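Local coordinates for protein colicin-D (PDB 5ZNM) that kills Escherichia coli and closely related bacteria by blocking protein synthesis, with a C-terminal tRNase domain following the central domain, at residues L48-T53 / V277-N282; K195-A200 / S206-V211. All coordinates share one frame; numbering follows the deposited sequence.

Overall arrangement
Contact 2 is a β-hairpin within one sheet, and contact 1 packs an edge strand of that same sheet against a second sheet. Strand 49-51 of contact 1 lies beside strand 207-212 of contact 2, L48 and L50 bonding through the backbone to L210, so 48-53 continues the sheet that the hairpin builds. Contact 1 is wholly buried and purely apolar, methyl against methyl with the backbones far apart. Contact 2 is held mainly by main-chain hydrogen bonds and has two characters: L198 and I209 reach inward to L281, joining the interface of contact 1, while K195 and T197 lie on the exposed outer face.

Contact 1: L48-T53 / V277-N282; sequences LVLNNT and VYVMLN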
loop_
_atom_site.group_PDB
_atom_site.type_symbol
_atom_site.label_atom_id
_atom_site.label_comp_id
_atom_site.label_asym_id
_atom_site.label_seq_id
_atom_site.Cartn_x
_atom_site.Cartn_y
_atom_site.Cartn_z
ATOM N N LEU A 48 2.437 -18.727 10.744
ATOM C CA LEU A 48 3.016 -17.637 9.968
ATOM C C LEU A 48 2.467 -17.751 8.558
ATOM O O LEU A 48 2.615 -18.800 7.922
ATOM C CB LEU A 48 4.539 -17.717 9.934
ATOM C CG LEU A 48 5.347 -17.315 11.161
ATOM C CD1 LEU A 48 6.784 -17.737 10.913
ATOM C CD2 LEU A 48 5.252 -15.805 11.377
ATOM N N VAL A 49 1.838 -16.686 8.069
ATOM C CA VAL A 49 1.178 -16.718 6.771
ATOM C C VAL A 49 1.813 -15.686 5.847
ATOM O O VAL A 49 2.001 -14.519 6.230
ATOM C CB VAL A 49 -0.336 -16.467 6.898
ATOM C CG1 VAL A 49 -1.030 -16.588 5.519
ATOM C CG2 VAL A 49 -0.939 -17.406 7.928
ATOM N N LEU A 50 2.146 -16.133 4.639
ATOM C CA LEU A 50 2.431 -15.289 3.488
ATOM C C LEU A 50 1.168 -15.146 2.648
ATOM O O LEU A 50 0.488 -16.139 2.367
ATOM C CB LEU A 50 3.535 -15.903 2.625
ATOM C CG LEU A 50 4.943 -15.970 3.191
ATOM C CD1 LEU A 50 5.764 -17.024 2.459
ATOM C CD2 LEU A 50 5.573 -14.579 3.072
ATOM N N ASN A 51 0.857 -13.926 2.235
ATOM C CA ASN A 51 -0.225 -13.708 1.291
ATOM C C ASN A 51 0.356 -13.560 -0.107
ATOM O O ASN A 51 1.424 -12.970 -0.280
ATOM C CB ASN A 51 -1.042 -12.470 1.668
ATOM C CG ASN A 51 -1.869 -12.684 2.913
ATOM O OD1 ASN A 51 -2.202 -13.824 3.260
ATOM N ND2 ASN A 51 -2.221 -11.584 3.592
ATOM N N ASN A 52 -0.343 -14.093 -1.115
ATOM C CA ASN A 52 0.112 -13.911 -2.486
ATOM C C ASN A 52 -0.442 -12.627 -3.119
ATOM O O ASN A 52 -0.749 -12.601 -4.307
ATOM C CB ASN A 52 -0.221 -15.141 -3.337
ATOM C CG ASN A 52 0.815 -16.259 -3.188
ATOM O OD1 ASN A 52 0.715 -17.315 -3.825
ATOM N ND2 ASN A 52 1.810 -16.030 -2.355
ATOM N N THR A 53 -0.582 -11.568 -2.331
ATOM C CA THR A 53 -0.814 -10.223 -2.843
ATOM C C THR A 53 0.389 -9.758 -3.659
ATOM O O THR A 53 1.487 -9.610 -3.123
ATOM C CB THR A 53 -1.034 -9.287 -1.657
ATOM O OG1 THR A 53 -1.977 -9.895 -0.759
ATOM C CG2 THR A 53 -1.551 -7.928 -2.129
ATOM N N VAL A 277 9.750 -13.553 -4.553
ATOM C CA VAL A 277 9.570 -12.916 -3.254
ATOM C C VAL A 277 10.696 -13.386 -2.340
ATOM O O VAL A 277 10.917 -14.593 -2.194
ATOM C CB VAL A 277 8.201 -13.276 -2.648
ATOM C CG1 VAL A 277 7.953 -12.530 -1.343
ATOM C CG2 VAL A 277 7.080 -13.015 -3.640
ATOM N N TYR A 278 11.389 -12.440 -1.714
ATOM C CA TYR A 278 12.445 -12.742 -0.754
ATOM C C TYR A 278 11.844 -12.667 0.641
ATOM O O TYR A 278 11.150 -11.701 0.966
ATOM C CB TYR A 278 13.615 -11.769 -0.922
ATOM C CG TYR A 278 14.723 -11.919 0.105
ATOM C CD1 TYR A 278 15.380 -13.132 0.289
ATOM C CD2 TYR A 278 15.128 -10.834 0.875
ATOM C CE1 TYR A 278 16.398 -13.264 1.216
ATOM C CE2 TYR A 278 16.153 -10.960 1.824
ATOM C CZ TYR A 278 16.777 -12.176 1.983
ATOM O OH TYR A 278 17.786 -12.304 2.904
ATOM N N VAL A 279 12.080 -13.699 1.451
ATOM C CA VAL A 279 11.419 -13.854 2.737
ATOM C C VAL A 279 12.485 -14.036 3.815
ATOM O O VAL A 279 13.448 -14.790 3.626
ATOM C CB VAL A 279 10.439 -15.043 2.710
ATOM C CG1 VAL A 279 9.723 -15.169 4.045
ATOM C CG2 VAL A 279 9.423 -14.871 1.563
ATOM N N MET A 280 12.328 -13.326 4.931
ATOM C CA MET A 280 13.312 -13.330 6.015
ATOM C C MET A 280 12.599 -13.643 7.317
ATOM O O MET A 280 11.517 -13.112 7.579
ATOM C CB MET A 280 14.028 -11.965 6.149
ATOM C CG MET A 280 14.834 -11.535 4.944
ATOM S SD MET A 280 14.910 -9.742 4.745
ATOM C CE MET A 280 13.558 -9.402 3.621
ATOM N N LEU A 281 13.209 -14.493 8.137
ATOM C CA LEU A 281 12.610 -14.899 9.393
ATOM C C LEU A 281 13.473 -14.425 10.557
ATOM O O LEU A 281 14.620 -14.007 10.381
ATOM C CB LEU A 281 12.410 -16.420 9.461
ATOM C CG LEU A 281 11.036 -16.932 9.010
ATOM C CD1 LEU A 281 10.953 -16.954 7.514
ATOM C CD2 LEU A 281 10.731 -18.312 9.581
ATOM N N ASN A 282 12.882 -14.434 11.745
ATOM C CA ASN A 282 13.650 -14.081 12.931
ATOM C C ASN A 282 14.752 -15.102 13.179
ATOM O O ASN A 282 14.604 -16.300 12.901
ATOM C CB ASN A 282 12.747 -14.001 14.170
ATOM C CG ASN A 282 12.029 -15.300 14.449
ATOM O OD1 ASN A 282 11.019 -15.603 13.804
ATOM N ND2 ASN A 282 12.539 -16.081 15.411
#
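L50 sets CG anti to its carbonyl carbon (chi1 -68°), and V279 holds CG1 anti to its backbone N (chi1 -178°), leaving CG2 beside that N to meet the leucine. The two side chains reach toward each other tip to tip between two stacked β-sheets of the central domain: 49-51 is an edge strand of a mixed sheet, 274-281 belongs to an antiparallel one. This is face-to-face sheet packing, and the backbones stay well apart, with the CA atoms of L50 and V279 9.1 Å from each other. All the bridging is therefore done by side chains, and all of it is apolar. L50 CD2 lies 4.1 Å from V279 CG2, an ordinary van der Waals distance.

Two residues along each strand, in opposite senses, L48 comes level with L281. L281 has an unusual first torsion, -93°, well off a staggered value, and its isobutyl group carries the contact although its CB does not head straight for the other strand. M127 of strand 126-131 touches both L50 and V279, I209 of the mixed sheet touches L50, and F262 touches V279. At the L48 end the meeting is again methyl to methyl, L48 CD1 lying 4.2 Å from L281 CD2.

Contact 2: K195-A200 / S206-V211; sequences KITLPA and SRTILV
K195 lies diagonally over T208 on the outer face of an antiparallel β-hairpin, strands 194-198 and 207-212, and its side chain can be followed outward from CB. CB starts the chain off with CG anti to the backbone N (chi1 -178°), which carries CG to 3.6 Å from T208 CG2. CD presses closer on the same methyl, at 3.5 Å from T208 CG2, a tight carbon pair. CE, past a bend in the chain, still touches that methyl and also comes 3.4 Å from T208 OG1. NZ, at the tip, passes that oxygen without bonding to it and makes a weak hydrogen bond to a glycerol.

Beneath this, I196 with I209 and L198 with R207 are hydrogen-bonded pairs. The I196 N to I209 O bond is almost straight, 171° at the hydrogen, and the shortest of the four runs from L198 N to R207 O at 2.7 Å. On the inner face L198 CD1 rests 3.7 Å from I209 CD1, and I196 CD1 lies against V211 CG2; F262 of the facing sheet touches I196, L198 and I209.

R207 turns its guanidinium off to the side: NE forms a salt bridge with E125, NH2 reaches G46 O, and NH1 bonds to T208 O. Past the last strand pair one water accepts from A200 N and hydrogen-bonds to S206 OG, bridging the chains where direct pairing stops. The ladder thus fixes the register; I196, L198 and I209 turn hydrocarbon to the second sheet, R207 on their face has its charge met by E125, and on the other face K195 lays its aliphatic stem on T208.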
loop_
_atom_site.group_PDB
_atom_site.type_symbol
_atom_site.label_atom_id
_atom_site.label_comp_id
_atom_site.label_asym_id
_atom_site.label_seq_id
_atom_site.Cartn_x
_atom_site.Cartn_y
_atom_site.Cartn_z
ATOM N N LYS A 195 1.893 -24.643 1.434
ATOM C CA LYS A 195 2.783 -24.780 2.579
ATOM C C LYS A 195 4.220 -24.784 2.098
ATOM O O LYS A 195 4.559 -25.507 1.154
ATOM C CB LYS A 195 2.477 -26.061 3.365
ATOM C CG LYS A 195 3.337 -26.268 4.614
ATOM C CD LYS A 195 2.708 -27.335 5.517
ATOM C CE LYS A 195 3.745 -28.151 6.266
ATOM N NZ LYS A 195 3.113 -29.088 7.242
ATOM N N ILE A 196 5.045 -23.970 2.748
ATOM C CA ILE A 196 6.494 -23.979 2.583
ATOM C C ILE A 196 7.102 -24.481 3.889
ATOM O O ILE A 196 6.655 -24.100 4.976
ATOM C CB ILE A 196 7.008 -22.568 2.218
ATOM C CG1 ILE A 196 6.609 -22.228 0.774
ATOM C CG2 ILE A 196 8.503 -22.460 2.396
ATOM C CD1 ILE A 196 6.669 -20.733 0.485
ATOM N N THR A 197 8.089 -25.366 3.798
ATOM C CA THR A 197 8.731 -25.876 5.005
ATOM C C THR A 197 10.200 -25.491 5.011
ATOM O O THR A 197 10.899 -25.667 4.006
ATOM C CB THR A 197 8.579 -27.388 5.130
ATOM O OG1 THR A 197 9.149 -28.024 3.980
ATOM C CG2 THR A 197 7.100 -27.767 5.255
ATOM N N LEU A 198 10.665 -24.925 6.160
ATOM C CA LEU A 198 12.076 -24.605 6.308
ATOM C C LEU A 198 12.770 -25.686 7.113
ATOM O O LEU A 198 12.191 -26.214 8.077
ATOM C CB LEU A 198 12.273 -23.257 7.011
ATOM C CG LEU A 198 11.469 -22.081 6.445
ATOM C CD1 LEU A 198 11.879 -20.762 7.089
ATOM C CD2 LEU A 198 11.610 -21.999 4.937
ATOM N N PRO A 199 14.008 -26.007 6.746
ATOM C CA PRO A 199 14.746 -27.038 7.482
ATOM C C PRO A 199 14.966 -26.641 8.937
ATOM O O PRO A 199 15.023 -25.460 9.286
ATOM C CB PRO A 199 16.081 -27.131 6.734
ATOM C CG PRO A 199 16.197 -25.848 5.981
ATOM C CD PRO A 199 14.791 -25.443 5.633
ATOM N N ALA A 200 15.069 -27.661 9.777
ATOM C CA ALA A 200 15.560 -27.487 11.130
ATOM C C ALA A 200 16.970 -26.911 11.097
ATOM O O ALA A 200 17.729 -27.130 10.151
ATOM C CB ALA A 200 15.546 -28.824 11.876
ATOM N N SER A 206 12.054 -27.747 12.334
ATOM C CA SER A 206 11.530 -27.387 11.029
ATOM C C SER A 206 10.392 -26.395 11.199
ATOM O O SER A 206 9.626 -26.474 12.160
ATOM C CB SER A 206 11.011 -28.623 10.279
ATOM O OG SER A 206 11.966 -29.683 10.302
ATOM N N ARG A 207 10.275 -25.468 10.249
ATOM C CA ARG A 207 9.307 -24.380 10.337
ATOM C C ARG A 207 8.338 -24.488 9.170
ATOM O O ARG A 207 8.753 -24.482 8.004
ATOM C CB ARG A 207 10.017 -23.029 10.324
ATOM C CG ARG A 207 9.379 -21.912 11.165
ATOM C CD ARG A 207 7.914 -22.125 11.489
ATOM N NE ARG A 207 7.463 -21.240 12.563
ATOM C CZ ARG A 207 6.196 -20.888 12.767
ATOM N NH1 ARG A 207 5.232 -21.327 11.957
ATOM N NH2 ARG A 207 5.891 -20.092 13.780
ATOM N N THR A 208 7.053 -24.556 9.485
ATOM C CA THR A 208 5.990 -24.493 8.492
ATOM C C THR A 208 5.541 -23.049 8.267
ATOM O O THR A 208 5.246 -22.336 9.229
ATOM C CB THR A 208 4.811 -25.327 8.969
ATOM O OG1 THR A 208 5.198 -26.708 9.015
ATOM C CG2 THR A 208 3.625 -25.119 8.047
ATOM N N ILE A 209 5.478 -22.624 7.005
ATOM C CA ILE A 209 4.933 -21.314 6.645
ATOM C C ILE A 209 3.741 -21.558 5.744
ATOM O O ILE A 209 3.852 -22.307 4.771
ATOM C CB ILE A 209 5.974 -20.427 5.939
ATOM C CG1 ILE A 209 7.149 -20.141 6.877
ATOM C CG2 ILE A 209 5.342 -19.115 5.451
ATOM C CD1 ILE A 209 8.410 -19.812 6.137
ATOM N N LEU A 210 2.599 -20.986 6.103
ATOM C CA LEU A 210 1.391 -21.112 5.298
ATOM C C LEU A 210 1.386 -20.045 4.210
ATOM O O LEU A 210 1.918 -18.948 4.393
ATOM C CB LEU A 210 0.149 -20.965 6.181
ATOM C CG LEU A 210 0.007 -22.005 7.291
ATOM C CD1 LEU A 210 -1.184 -21.696 8.180
ATOM C CD2 LEU A 210 -0.118 -23.401 6.705
ATOM N N VAL A 211 0.769 -20.358 3.075
ATOM C CA VAL A 211 0.608 -19.362 2.021
ATOM C C VAL A 211 -0.866 -19.296 1.670
ATOM O O VAL A 211 -1.464 -20.318 1.313
ATOM C CB VAL A 211 1.447 -19.687 0.774
ATOM C CG1 VAL A 211 1.296 -18.596 -0.259
ATOM C CG2 VAL A 211 2.914 -19.846 1.129
HETATM O O HOH W 1 14.505 -30.233 9.045
#